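Local coordinates for Dot/Icm T4SS effector (Legionella pneumophila, PDB 6VVE), which acts as an effector kinase of the Dot/Icm type IV secretion system, activated by host inositol hexakisphosphate, at residues 32-37 and 48-53. Residues are numbered along the deposited sequence; the frame is centred on the assembly and turned at random.
Sequences NNEVYA and YVLMWK. With IHP (inositol hexakisphosphate), chain B.
Val35 lies against the indole of Trp52 where two antiparallel strands of a beta hairpin pair around a classic beta bulge. Its CB sits over one face of the ring system, 3.9 Å from the centroid of the five-membered ring in a CH-pi contact. From there the branches part: Val35 CG1, anti to the backbone N (chi1 171°), touches Trp52 CE2 and CZ2, while Val35 CG2 packs 3.4 Å from Trp52 NE1 and also meets phosphate oxygen O46 of inositol hexakisphosphate (IHP). A branched aliphatic residue suits this place, covering part of one indole face with carbon. Tryptophan suits the other, offering that apolar face and an N-H: Trp52 NE1 donates a 2.8 Å hydrogen bond to IHP O26, near the ring plane.

Met51 and Trp52 both face Val35, whose backbone joins the two: Val35 N bonds almost straight (176°) to Trp52 O, and Val35 O accepts from Met51 N. Beyond the bulge, Ala37 and Val49 exchange two backbone bonds, and the small Ala37 CB rests against Val49 CG2 and the selenium of Met51, here selenomethionine. Glu34, Tyr36, Leu50 and Lys53 occupy the other face. There the Glu34 chain bends at chi2; its OE1 touches Leu50 CD1. Long chains let opposite charges meet: Glu34 OE2 lies 3.4 Å from Lys53 NZ, a salt bridge whose hydrogen bond is weak.

Strand 26-30 pairs with the other edge of strand 34-41, and its Ile28 touches Val35 and Ala37. Helix 102-121 packs on Val49 and Met51, helix 5-8 touches Tyr36 and Tyr48, and Tyr144 of strand 142-146 meets the Trp52 ring edge-to-face, linking the hairpin to the neighbouring five-stranded sheet.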
ATOM      1  N   ASN A  32      -3.754  14.775 -21.627  1.00 38.59           N
ATOM      2  CA  ASN A  32      -5.067  14.239 -21.983  1.00 42.80           C
ATOM      3  C   ASN A  32      -5.837  13.797 -20.740  1.00 40.67           C
ATOM      4  O   ASN A  32      -6.205  12.634 -20.577  1.00 41.89           O
ATOM      5  CB  ASN A  32      -4.931  13.085 -22.983  1.00 48.34           C
ATOM      6  CG  ASN A  32      -4.538  13.561 -24.370  1.00 54.07           C
ATOM      7  OD1 ASN A  32      -4.744  14.725 -24.723  1.00 55.35           O
ATOM      8  ND2 ASN A  32      -3.975  12.658 -25.170  1.00 57.49           N
ATOM      9  N   ASN A  33      -6.075  14.765 -19.856  1.00 30.66           N
ATOM     10  CA  ASN A  33      -6.898  14.564 -18.665  1.00 32.64           C
ATOM     11  C   ASN A  33      -6.356  13.451 -17.775  1.00 28.42           C
ATOM     12  O   ASN A  33      -7.124  12.726 -17.138  1.00 28.38           O
ATOM     13  CB  ASN A  33      -8.353  14.264 -19.040  1.00 36.99           C
ATOM     14  CG  ASN A  33      -8.975  15.360 -19.886  1.00 40.09           C
ATOM     15  OD1 ASN A  33      -9.278  16.443 -19.387  1.00 40.38           O
ATOM     16  ND2 ASN A  33      -9.167  15.081 -21.168  1.00 41.45           N
ATOM     17  N   GLU A  34      -5.035  13.304 -17.728  1.00 30.30           N
ATOM     18  CA  GLU A  34      -4.385  12.319 -16.875  1.00 26.27           C
ATOM     19  C   GLU A  34      -3.086  12.916 -16.357  1.00 21.82           C
ATOM     20  O   GLU A  34      -2.298  13.460 -17.134  1.00 21.40           O
ATOM     21  CB  GLU A  34      -4.098  11.017 -17.634  1.00 33.11           C
ATOM     22  CG  GLU A  34      -5.329  10.349 -18.238  1.00 41.47           C
ATOM     23  CD  GLU A  34      -6.294   9.845 -17.180  1.00 44.81           C
ATOM     24  OE1 GLU A  34      -5.904   9.796 -15.987  1.00 42.47           O
ATOM     25  OE2 GLU A  34      -7.444   9.503 -17.545  1.00 46.96           O
ATOM     26  N   VAL A  35      -2.864  12.814 -15.052  1.00 21.07           N
ATOM     27  CA  VAL A  35      -1.655  13.326 -14.413  1.00 17.66           C
ATOM     28  C   VAL A  35      -0.687  12.166 -14.222  1.00 15.94           C
ATOM     29  O   VAL A  35      -1.013  11.179 -13.548  1.00 17.04           O
ATOM     30  CB  VAL A  35      -1.977  14.006 -13.074  1.00 15.89           C
ATOM     31  CG1 VAL A  35      -0.700  14.325 -12.312  1.00 14.83           C
ATOM     32  CG2 VAL A  35      -2.789  15.273 -13.305  1.00 17.07           C
ATOM     33  N   TYR A  36       0.492  12.283 -14.825  1.00 15.59           N
ATOM     34  CA  TYR A  36       1.515  11.255 -14.799  1.00 14.91           C
ATOM     35  C   TYR A  36       2.740  11.733 -14.026  1.00 15.81           C
ATOM     36  O   TYR A  36       3.016  12.937 -13.924  1.00 18.11           O
ATOM     37  CB  TYR A  36       1.965  10.869 -16.213  1.00 19.06           C
ATOM     38  CG  TYR A  36       0.883  10.350 -17.126  1.00 26.23           C
ATOM     39  CD1 TYR A  36       0.099  11.222 -17.872  1.00 25.72           C
ATOM     40  CD2 TYR A  36       0.662   8.986 -17.266  1.00 27.48           C
ATOM     41  CE1 TYR A  36      -0.882  10.750 -18.707  1.00 28.55           C
ATOM     42  CE2 TYR A  36      -0.323   8.506 -18.107  1.00 28.83           C
ATOM     43  CZ  TYR A  36      -1.090   9.387 -18.822  1.00 28.53           C
ATOM     44  OH  TYR A  36      -2.073   8.917 -19.664  1.00 30.54           O
ATOM     45  N   ALA A  37       3.488  10.765 -13.494  1.00 14.05           N
ATOM     46  CA  ALA A  37       4.832  10.993 -12.974  1.00 16.71           C
ATOM     47  C   ALA A  37       5.822  10.297 -13.897  1.00 17.17           C
ATOM     48  O   ALA A  37       5.677   9.101 -14.173  1.00 19.10           O
ATOM     49  CB  ALA A  37       4.964  10.474 -11.544  1.00 17.81           C
ATOM     50  N   TYR A  48       6.935   6.050 -17.051  1.00 17.02           N
ATOM     51  CA  TYR A  48       5.895   6.872 -16.448  1.00 15.91           C
ATOM     52  C   TYR A  48       4.941   6.001 -15.639  1.00 15.44           C
ATOM     53  O   TYR A  48       4.875   4.780 -15.808  1.00 16.24           O
ATOM     54  CB  TYR A  48       5.104   7.642 -17.520  1.00 22.05           C
ATOM     55  CG  TYR A  48       4.370   6.733 -18.478  1.00 29.10           C
ATOM     56  CD1 TYR A  48       4.994   6.249 -19.624  1.00 33.99           C
ATOM     57  CD2 TYR A  48       3.057   6.347 -18.233  1.00 31.48           C
ATOM     58  CE1 TYR A  48       4.329   5.413 -20.498  1.00 39.41           C
ATOM     59  CE2 TYR A  48       2.383   5.512 -19.104  1.00 37.14           C
ATOM     60  CZ  TYR A  48       3.023   5.046 -20.234  1.00 41.46           C
ATOM     61  OH  TYR A  48       2.356   4.212 -21.102  1.00 45.14           O
ATOM     62  N   VAL A  49       4.203   6.653 -14.747  1.00 14.37           N
ATOM     63  CA  VAL A  49       3.117   6.026 -14.007  1.00 19.66           C
ATOM     64  C   VAL A  49       1.937   6.990 -13.970  1.00 19.95           C
ATOM     65  O   VAL A  49       2.109   8.211 -13.949  1.00 16.26           O
ATOM     66  CB  VAL A  49       3.525   5.637 -12.571  1.00 18.43           C
ATOM     67  CG1 VAL A  49       4.593   4.547 -12.604  1.00 23.52           C
ATOM     68  CG2 VAL A  49       3.998   6.868 -11.799  1.00 12.58           C
ATOM     69  N   LEU A  50       0.732   6.431 -13.960  1.00 16.46           N
ATOM     70  CA  LEU A  50      -0.490   7.221 -13.872  1.00 18.62           C
ATOM     71  C   LEU A  50      -0.784   7.516 -12.406  1.00 16.42           C
ATOM     72  O   LEU A  50      -0.732   6.609 -11.558  1.00 17.39           O
ATOM     73  CB  LEU A  50      -1.651   6.473 -14.521  1.00 21.74           C
ATOM     74  CG  LEU A  50      -3.064   7.003 -14.300  1.00 28.49           C
ATOM     75  CD1 LEU A  50      -3.201   8.473 -14.679  1.00 28.12           C
ATOM     76  CD2 LEU A  50      -4.059   6.152 -15.103  1.00 33.80           C
HETATM   77  N   MSE A  51      -1.084   8.779 -12.110  1.00 14.77           N
HETATM   78  CA  MSE A  51      -1.397   9.180 -10.734  1.00 15.20           C
HETATM   79  C   MSE A  51      -2.908   9.345 -10.510  1.00 16.41           C
HETATM   80  O   MSE A  51      -3.450   8.772  -9.571  1.00 17.12           O
HETATM   81  CB  MSE A  51      -0.668  10.478 -10.381  1.00 17.50           C
HETATM   82  CG  MSE A  51       0.856  10.416 -10.510  1.00 16.54           C
HETATM   83 SE   MSE A  51       1.737   9.035  -9.427  1.00 17.22          SE
HETATM   84  CE  MSE A  51       1.000   9.438  -7.684  1.00 21.00           C
ATOM     85  N   TRP A  52      -3.581  10.113 -11.364  1.00 14.13           N
ATOM     86  CA  TRP A  52      -5.026  10.288 -11.256  1.00 23.35           C
ATOM     87  C   TRP A  52      -5.550  10.943 -12.529  1.00 23.46           C
ATOM     88  O   TRP A  52      -4.780  11.405 -13.379  1.00 21.43           O
ATOM     89  CB  TRP A  52      -5.407  11.123 -10.024  1.00 21.88           C
ATOM     90  CG  TRP A  52      -4.836  12.514 -10.013  1.00 18.10           C
ATOM     91  CD1 TRP A  52      -5.288  13.596 -10.718  1.00 18.95           C
ATOM     92  CD2 TRP A  52      -3.714  12.973  -9.247  1.00 17.56           C
ATOM     93  NE1 TRP A  52      -4.507  14.696 -10.441  1.00 19.92           N
ATOM     94  CE2 TRP A  52      -3.534  14.339  -9.544  1.00 16.78           C
ATOM     95  CE3 TRP A  52      -2.835  12.356  -8.346  1.00 15.85           C
ATOM     96  CZ2 TRP A  52      -2.516  15.098  -8.973  1.00 17.97           C
ATOM     97  CZ3 TRP A  52      -1.830  13.111  -7.774  1.00 17.79           C
ATOM     98  CH2 TRP A  52      -1.680  14.470  -8.090  1.00 18.14           C
ATOM     99  N   LYS A  53      -6.881  10.981 -12.646  1.00 24.31           N
ATOM    100  CA  LYS A  53      -7.556  11.615 -13.770  1.00 26.64           C
ATOM    101  C   LYS A  53      -7.891  13.057 -13.415  1.00 23.62           C
ATOM    102  O   LYS A  53      -8.284  13.354 -12.286  1.00 20.22           O
ATOM    103  CB  LYS A  53      -8.829  10.849 -14.138  1.00 33.15           C
ATOM    104  CG  LYS A  53      -9.549  11.383 -15.376  1.00 43.88           C
ATOM    105  CD  LYS A  53     -10.616  10.405 -15.866  1.00 51.79           C
ATOM    106  CE  LYS A  53     -11.328  10.913 -17.120  1.00 56.36           C
ATOM    107  NZ  LYS A  53     -10.547  10.659 -18.364  1.00 56.41           N
TER
HETATM  108  C1  IHP B 401      -7.542  20.980 -11.215  1.00 24.64           C
HETATM  109  C2  IHP B 401      -7.929  22.428 -11.561  1.00 28.61           C
HETATM  110  C3  IHP B 401      -6.982  23.431 -10.900  1.00 26.08           C
HETATM  111  C4  IHP B 401      -5.526  23.149 -11.295  1.00 28.12           C
HETATM  112  C5  IHP B 401      -5.123  21.735 -10.835  1.00 22.97           C
HETATM  113  C6  IHP B 401      -6.052  20.668 -11.410  1.00 22.55           C
HETATM  114  O11 IHP B 401      -8.266  20.103 -12.058  1.00 23.18           O
HETATM  115  P1  IHP B 401      -9.479  19.215 -11.416  1.00 24.16           P
HETATM  116  O21 IHP B 401      -9.388  17.799 -11.928  1.00 21.42           O
HETATM  117  O31 IHP B 401      -9.391  19.237  -9.908  1.00 21.95           O
HETATM  118  O41 IHP B 401     -10.815  19.819 -11.842  1.00 24.01           O
HETATM  119  O12 IHP B 401      -9.241  22.640 -11.098  1.00 37.79           O
HETATM  120  P2  IHP B 401     -10.361  23.255 -12.144  1.00 43.36           P
HETATM  121  O22 IHP B 401      -9.792  23.295 -13.538  1.00 46.93           O
HETATM  122  O32 IHP B 401     -11.578  22.373 -12.126  1.00 47.26           O
HETATM  123  O42 IHP B 401     -10.723  24.649 -11.704  1.00 46.54           O
HETATM  124  O13 IHP B 401      -7.097  23.286  -9.513  1.00 25.84           O
HETATM  125  P3  IHP B 401      -7.209  24.608  -8.547  1.00 24.91           P
HETATM  126  O23 IHP B 401      -7.471  25.845  -9.390  1.00 24.95           O
HETATM  127  O33 IHP B 401      -8.359  24.395  -7.570  1.00 23.35           O
HETATM  128  O43 IHP B 401      -5.927  24.791  -7.764  1.00 26.03           O
HETATM  129  O14 IHP B 401      -4.686  24.088 -10.701  1.00 37.42           O
HETATM  130  P4  IHP B 401      -3.587  24.841 -11.673  1.00 44.96           P
HETATM  131  O24 IHP B 401      -4.297  25.621 -12.748  1.00 48.19           O
HETATM  132  O34 IHP B 401      -2.718  23.786 -12.339  1.00 49.68           O
HETATM  133  O44 IHP B 401      -2.733  25.774 -10.850  1.00 48.14           O
HETATM  134  O15 IHP B 401      -3.822  21.467 -11.260  1.00 23.75           O
HETATM  135  P5  IHP B 401      -2.632  21.343 -10.142  1.00 24.01           P
HETATM  136  O25 IHP B 401      -1.335  21.858 -10.733  1.00 21.69           O
HETATM  137  O35 IHP B 401      -2.973  22.152  -8.919  1.00 21.55           O
HETATM  138  O45 IHP B 401      -2.480  19.888  -9.755  1.00 22.94           O
HETATM  139  O16 IHP B 401      -5.785  19.439 -10.764  1.00 24.86           O
HETATM  140  P6  IHP B 401      -5.078  18.217 -11.614  1.00 24.64           P
HETATM  141  O26 IHP B 401      -5.866  16.939 -11.421  1.00 23.73           O
HETATM  142  O36 IHP B 401      -5.037  18.568 -13.081  1.00 21.17           O
HETATM  143  O46 IHP B 401      -3.664  18.037 -11.100  1.00 23.47           O